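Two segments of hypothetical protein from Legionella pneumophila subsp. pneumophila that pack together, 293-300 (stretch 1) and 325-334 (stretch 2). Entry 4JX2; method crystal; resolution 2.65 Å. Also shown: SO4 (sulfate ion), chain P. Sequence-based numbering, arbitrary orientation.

Stretch 1 (293-300) TDRIYITP
Stretch 2 (325-334) VWGARHNRRI

This is a strand-against-helix contact in which Y297 inserts between helix side chains and hydrogen bonds form around it. Stretch 1 starts with a 3-10 segment, 293-295, closed by I296 N to T293 O at 3.2 Å. Strand 296-298 follows, with phi/psi near -107/113, -118/130 and -94/108. Stretch 2 is helical throughout, with a wider pi-type turn at 325-327; V325 has phi/psi -89/-77. The strand and helix axes approach to 9.5 Å, and their N-to-C directions make 110°. As stretch 1 advances, the nearest helix residues go back in sequence, from H330 to W326 to V325: R295 CA lies 7.4 Å from H330 CA, Y297 CA 7.1 Å from W326 CA, and T299 CA 7.6 Å from V325 CA.

Y297 (chi1 m, chi2 -75°) points toward the helix. R329 CB sits over one ring face, 3.6 Å from the Y297 ring centroid. The Y297 edge meets the face of W326 (chi1 t, chi2 84°), with planes at 70° and 5.0 Å between the Y297 ring and W326 five-membered ring centroids. The W326 indole also donates from NE1 to R295 O, 2.8 Å and nearly straight at 168°.

The Y297 hydroxyl joins two helix residues. Y297 OH and H330 ND1 (H330 chi1 t) share a hydrogen bond of 3.0 Å. R333 NE donates to Y297 OH at 2.9 Å and weakly to D294 O at 3.5 Å. R333 is extended, m, t, t, with chi4 -86°. D294 CB lies over its guanidinium face.

R295 (m, t, p, chi4 89°) starts sideways, but its end comes nearer. W326 CH2 lies over its guanidinium face, 3.4 Å from R295 NH2. At the other end, T299 (chi1 p) packs CG2 against V325 CG1 at 3.6 Å.

R332 NH2 donates to sulfate O2 at 3.1 Å, away from this contact.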

ATOM      1  N   THR A 293       5.040   2.717 -17.318  1.00 47.76           N
ATOM      2  CA  THR A 293       4.604   2.850 -15.932  1.00 46.94           C
ATOM      3  C   THR A 293       4.330   1.478 -15.283  1.00 50.18           C
ATOM      4  O   THR A 293       4.504   1.356 -14.074  1.00 50.60           O
ATOM      5  CB  THR A 293       3.410   3.795 -15.839  1.00 55.11           C
ATOM      6  OG1 THR A 293       2.374   3.300 -16.684  1.00 59.11           O
ATOM      7  CG2 THR A 293       3.773   5.215 -16.263  1.00 54.16           C
ATOM      8  N   ASP A 294       3.981   0.448 -16.067  1.00 46.12           N
ATOM      9  CA  ASP A 294       3.731  -0.905 -15.530  1.00 46.44           C
ATOM     10  C   ASP A 294       5.034  -1.605 -15.089  1.00 47.94           C
ATOM     11  O   ASP A 294       4.971  -2.692 -14.527  1.00 48.30           O
ATOM     12  CB  ASP A 294       2.987  -1.781 -16.556  1.00 49.98           C
ATOM     13  CG  ASP A 294       3.787  -1.993 -17.830  1.00 75.63           C
ATOM     14  OD1 ASP A 294       4.627  -2.926 -17.859  1.00 79.47           O
ATOM     15  OD2 ASP A 294       3.613  -1.191 -18.783  1.00 85.72           O
ATOM     16  N   ARG A 295       6.204  -1.004 -15.384  1.00 42.03           N
ATOM     17  CA  ARG A 295       7.522  -1.526 -15.014  1.00 40.39           C
ATOM     18  C   ARG A 295       7.975  -0.944 -13.656  1.00 40.91           C
ATOM     19  O   ARG A 295       9.066  -1.285 -13.171  1.00 40.89           O
ATOM     20  CB  ARG A 295       8.532  -1.224 -16.128  1.00 39.84           C
ATOM     21  CG  ARG A 295       8.199  -1.969 -17.420  1.00 44.35           C
ATOM     22  CD  ARG A 295       9.287  -1.870 -18.456  1.00 44.45           C
ATOM     23  NE  ARG A 295      10.519  -2.525 -18.014  1.00 45.75           N
ATOM     24  CZ  ARG A 295      10.802  -3.806 -18.214  1.00 52.67           C
ATOM     25  NH1 ARG A 295       9.947  -4.590 -18.859  1.00 38.99           N
ATOM     26  NH2 ARG A 295      11.945  -4.315 -17.777  1.00 33.80           N
ATOM     27  N   ILE A 296       7.104  -0.100 -13.035  1.00 34.94           N
ATOM     28  CA  ILE A 296       7.280   0.568 -11.746  1.00 33.86           C
ATOM     29  C   ILE A 296       6.374  -0.097 -10.720  1.00 39.40           C
ATOM     30  O   ILE A 296       5.152   0.018 -10.822  1.00 39.99           O
ATOM     31  CB  ILE A 296       6.991   2.094 -11.858  1.00 35.98           C
ATOM     32  CG1 ILE A 296       7.878   2.770 -12.931  1.00 36.03           C
ATOM     33  CG2 ILE A 296       7.141   2.775 -10.497  1.00 35.50           C
ATOM     34  CD1 ILE A 296       7.314   4.012 -13.522  1.00 34.70           C
ATOM     35  N   TYR A 297       6.962  -0.787  -9.724  1.00 35.87           N
ATOM     36  CA  TYR A 297       6.168  -1.482  -8.705  1.00 33.51           C
ATOM     37  C   TYR A 297       6.450  -0.922  -7.331  1.00 36.87           C
ATOM     38  O   TYR A 297       7.612  -0.755  -6.964  1.00 36.15           O
ATOM     39  CB  TYR A 297       6.432  -3.011  -8.737  1.00 33.80           C
ATOM     40  CG  TYR A 297       5.976  -3.677 -10.023  1.00 34.44           C
ATOM     41  CD1 TYR A 297       4.624  -3.904 -10.275  1.00 36.02           C
ATOM     42  CD2 TYR A 297       6.892  -4.051 -11.002  1.00 34.75           C
ATOM     43  CE1 TYR A 297       4.197  -4.483 -11.467  1.00 36.28           C
ATOM     44  CE2 TYR A 297       6.475  -4.626 -12.201  1.00 35.33           C
ATOM     45  CZ  TYR A 297       5.130  -4.856 -12.421  1.00 42.51           C
ATOM     46  OH  TYR A 297       4.717  -5.404 -13.609  1.00 45.29           O
ATOM     47  N   ILE A 298       5.377  -0.592  -6.585  1.00 33.98           N
ATOM     48  CA  ILE A 298       5.485  -0.136  -5.207  1.00 33.45           C
ATOM     49  C   ILE A 298       5.320  -1.393  -4.382  1.00 39.09           C
ATOM     50  O   ILE A 298       4.233  -1.969  -4.374  1.00 40.43           O
ATOM     51  CB  ILE A 298       4.504   1.003  -4.831  1.00 35.46           C
ATOM     52  CG1 ILE A 298       4.712   2.229  -5.768  1.00 34.57           C
ATOM     53  CG2 ILE A 298       4.685   1.388  -3.335  1.00 34.80           C
ATOM     54  CD1 ILE A 298       3.734   3.243  -5.657  1.00 30.57           C
ATOM     55  N   THR A 299       6.417  -1.863  -3.765  1.00 34.31           N
ATOM     56  CA  THR A 299       6.456  -3.108  -3.009  1.00 34.46           C
ATOM     57  C   THR A 299       6.773  -2.812  -1.527  1.00 39.35           C
ATOM     58  O   THR A 299       7.904  -3.059  -1.084  1.00 39.26           O
ATOM     59  CB  THR A 299       7.477  -4.065  -3.658  1.00 36.57           C
ATOM     60  OG1 THR A 299       8.757  -3.439  -3.649  1.00 28.06           O
ATOM     61  CG2 THR A 299       7.090  -4.464  -5.085  1.00 35.11           C
ATOM     62  N   PRO A 300       5.780  -2.337  -0.723  1.00 34.68           N
ATOM     63  CA  PRO A 300       6.089  -1.958   0.668  1.00 34.65           C
ATOM     64  C   PRO A 300       6.568  -3.101   1.578  1.00 37.67           C
ATOM     65  O   PRO A 300       7.235  -2.839   2.588  1.00 36.87           O
ATOM     66  CB  PRO A 300       4.772  -1.365   1.167  1.00 35.93           C
ATOM     67  CG  PRO A 300       4.104  -0.863  -0.075  1.00 39.06           C
ATOM     68  CD  PRO A 300       4.391  -1.970  -1.054  1.00 34.81           C
ATOM     69  N   VAL A 325      10.954 -10.217  -6.326  1.00 41.07           N
ATOM     70  CA  VAL A 325      10.157  -9.003  -6.180  1.00 38.94           C
ATOM     71  C   VAL A 325       9.648  -8.539  -7.553  1.00 42.32           C
ATOM     72  O   VAL A 325       8.498  -8.816  -7.875  1.00 42.20           O
ATOM     73  CB  VAL A 325      10.872  -7.874  -5.395  1.00 41.10           C
ATOM     74  CG1 VAL A 325       9.950  -6.683  -5.210  1.00 38.85           C
ATOM     75  CG2 VAL A 325      11.331  -8.378  -4.034  1.00 41.30           C
ATOM     76  N   TRP A 326      10.503  -7.909  -8.374  1.00 38.41           N
ATOM     77  CA  TRP A 326      10.121  -7.326  -9.657  1.00 37.63           C
ATOM     78  C   TRP A 326       9.518  -8.346 -10.643  1.00 42.36           C
ATOM     79  O   TRP A 326       8.410  -8.117 -11.141  1.00 40.51           O
ATOM     80  CB  TRP A 326      11.299  -6.561 -10.299  1.00 36.22           C
ATOM     81  CG  TRP A 326      10.835  -5.620 -11.373  1.00 36.59           C
ATOM     82  CD1 TRP A 326      10.368  -4.348 -11.205  1.00 38.35           C
ATOM     83  CD2 TRP A 326      10.628  -5.942 -12.756  1.00 36.80           C
ATOM     84  NE1 TRP A 326       9.920  -3.844 -12.405  1.00 37.52           N
ATOM     85  CE2 TRP A 326      10.035  -4.813 -13.367  1.00 39.71           C
ATOM     86  CE3 TRP A 326      10.864  -7.090 -13.534  1.00 38.70           C
ATOM     87  CZ2 TRP A 326       9.709  -4.782 -14.730  1.00 39.27           C
ATOM     88  CZ3 TRP A 326      10.528  -7.058 -14.881  1.00 40.25           C
ATOM     89  CH2 TRP A 326       9.977  -5.911 -15.468  1.00 40.13           C
ATOM     90  N   GLY A 327      10.250  -9.439 -10.895  1.00 41.29           N
ATOM     91  CA  GLY A 327       9.903 -10.499 -11.842  1.00 40.99           C
ATOM     92  C   GLY A 327       8.534 -11.121 -11.659  1.00 43.03           C
ATOM     93  O   GLY A 327       7.805 -11.293 -12.635  1.00 41.73           O
ATOM     94  N   ALA A 328       8.189 -11.487 -10.410  1.00 39.86           N
ATOM     95  CA  ALA A 328       6.911 -12.107 -10.052  1.00 39.50           C
ATOM     96  C   ALA A 328       5.725 -11.168 -10.367  1.00 44.47           C
ATOM     97  O   ALA A 328       4.751 -11.626 -10.978  1.00 44.72           O
ATOM     98  CB  ALA A 328       6.916 -12.489  -8.589  1.00 39.88           C
ATOM     99  N   ARG A 329       5.845  -9.844 -10.032  1.00 41.08           N
ATOM    100  CA  ARG A 329       4.785  -8.860 -10.317  1.00 40.75           C
ATOM    101  C   ARG A 329       4.585  -8.730 -11.808  1.00 47.17           C
ATOM    102  O   ARG A 329       3.447  -8.745 -12.278  1.00 48.50           O
ATOM    103  CB  ARG A 329       5.046  -7.481  -9.696  1.00 39.01           C
ATOM    104  CG  ARG A 329       5.708  -7.453  -8.329  1.00 47.65           C
ATOM    105  CD  ARG A 329       4.804  -7.604  -7.121  1.00 53.51           C
ATOM    106  NE  ARG A 329       4.268  -8.955  -6.924  1.00 68.04           N
ATOM    107  CZ  ARG A 329       4.900  -9.947  -6.300  1.00 75.42           C
ATOM    108  NH1 ARG A 329       6.131  -9.767  -5.827  1.00 51.87           N
ATOM    109  NH2 ARG A 329       4.314 -11.134  -6.164  1.00 56.41           N
ATOM    110  N   HIS A 330       5.685  -8.677 -12.557  1.00 44.29           N
ATOM    111  CA  HIS A 330       5.632  -8.575 -14.002  1.00 45.31           C
ATOM    112  C   HIS A 330       5.111  -9.850 -14.682  1.00 48.71           C
ATOM    113  O   HIS A 330       4.372  -9.761 -15.666  1.00 47.72           O
ATOM    114  CB  HIS A 330       7.007  -8.235 -14.529  1.00 47.79           C
ATOM    115  CG  HIS A 330       6.963  -7.511 -15.832  1.00 52.57           C
ATOM    116  ND1 HIS A 330       6.421  -6.221 -15.937  1.00 53.95           N
ATOM    117  CD2 HIS A 330       7.412  -7.904 -17.048  1.00 55.80           C
ATOM    118  CE1 HIS A 330       6.560  -5.884 -17.207  1.00 54.20           C
ATOM    119  NE2 HIS A 330       7.163  -6.860 -17.914  1.00 55.74           N
ATOM    120  N   ASN A 331       5.484 -11.028 -14.155  1.00 45.87           N
ATOM    121  CA  ASN A 331       5.064 -12.313 -14.708  1.00 46.25           C
ATOM    122  C   ASN A 331       3.569 -12.537 -14.531  1.00 46.27           C
ATOM    123  O   ASN A 331       2.940 -13.053 -15.451  1.00 45.14           O
ATOM    124  CB  ASN A 331       5.866 -13.466 -14.119  1.00 52.22           C
ATOM    125  CG  ASN A 331       6.965 -13.936 -15.042  1.00 76.46           C
ATOM    126  OD1 ASN A 331       8.152 -13.653 -14.857  1.00 62.09           O
ATOM    127  ND2 ASN A 331       6.579 -14.635 -16.090  1.00 78.75           N
ATOM    128  N   ARG A 332       2.996 -12.101 -13.390  1.00 42.01           N
ATOM    129  CA  ARG A 332       1.553 -12.180 -13.125  1.00 41.29           C
ATOM    130  C   ARG A 332       0.735 -11.312 -14.154  1.00 45.92           C
ATOM    131  O   ARG A 332      -0.340 -11.762 -14.567  1.00 46.27           O
ATOM    132  CB  ARG A 332       1.231 -11.798 -11.679  1.00 37.90           C
ATOM    133  CG  ARG A 332       1.465 -12.941 -10.719  1.00 45.10           C
ATOM    134  CD  ARG A 332       1.658 -12.438  -9.310  1.00 57.23           C
ATOM    135  NE  ARG A 332       0.388 -12.152  -8.638  1.00 61.22           N
ATOM    136  CZ  ARG A 332      -0.166 -12.934  -7.712  1.00 68.60           C
ATOM    137  NH1 ARG A 332       0.434 -14.057  -7.334  1.00 50.60           N
ATOM    138  NH2 ARG A 332      -1.315 -12.591  -7.147  1.00 52.27           N
ATOM    139  N   ARG A 333       1.271 -10.132 -14.629  1.00 40.80           N
ATOM    140  CA  ARG A 333       0.577  -9.337 -15.667  1.00 39.50           C
ATOM    141  C   ARG A 333       0.529 -10.110 -16.948  1.00 43.49           C
ATOM    142  O   ARG A 333      -0.492 -10.120 -17.626  1.00 43.85           O
ATOM    143  CB  ARG A 333       1.251  -7.984 -15.958  1.00 38.39           C
ATOM    144  CG  ARG A 333       1.253  -6.949 -14.856  1.00 43.75           C
ATOM    145  CD  ARG A 333       1.718  -5.632 -15.462  1.00 44.26           C
ATOM    146  NE  ARG A 333       2.085  -4.610 -14.474  1.00 33.40           N
ATOM    147  CZ  ARG A 333       1.219  -3.776 -13.909  1.00 62.06           C
ATOM    148  NH1 ARG A 333      -0.079  -3.868 -14.184  1.00 45.95           N
ATOM    149  NH2 ARG A 333       1.640  -2.856 -13.048  1.00 63.23           N
ATOM    150  N   ILE A 334       1.659 -10.737 -17.296  1.00 41.57           N
ATOM    151  CA  ILE A 334       1.822 -11.513 -18.519  1.00 43.32           C
ATOM    152  C   ILE A 334       0.925 -12.754 -18.473  1.00 49.05           C
ATOM    153  O   ILE A 334       0.221 -13.015 -19.455  1.00 49.05           O
ATOM    154  CB  ILE A 334       3.312 -11.862 -18.764  1.00 47.51           C
ATOM    155  CG1 ILE A 334       4.132 -10.564 -18.934  1.00 48.13           C
ATOM    156  CG2 ILE A 334       3.490 -12.791 -19.988  1.00 48.61           C
ATOM    157  CD1 ILE A 334       5.682 -10.723 -18.836  1.00 61.23           C
TER
HETATM  158  S   SO4 P 503      -2.077 -13.704  -3.926  1.00 68.00           S
HETATM  159  O1  SO4 P 503      -3.118 -14.280  -3.110  1.00 68.59           O
HETATM  160  O2  SO4 P 503      -1.563 -14.707  -4.869  1.00 68.61           O
HETATM  161  O3  SO4 P 503      -2.639 -12.582  -4.673  1.00 69.54           O
HETATM  162  O4  SO4 P 503      -0.994 -13.255  -3.039  1.00 69.39           O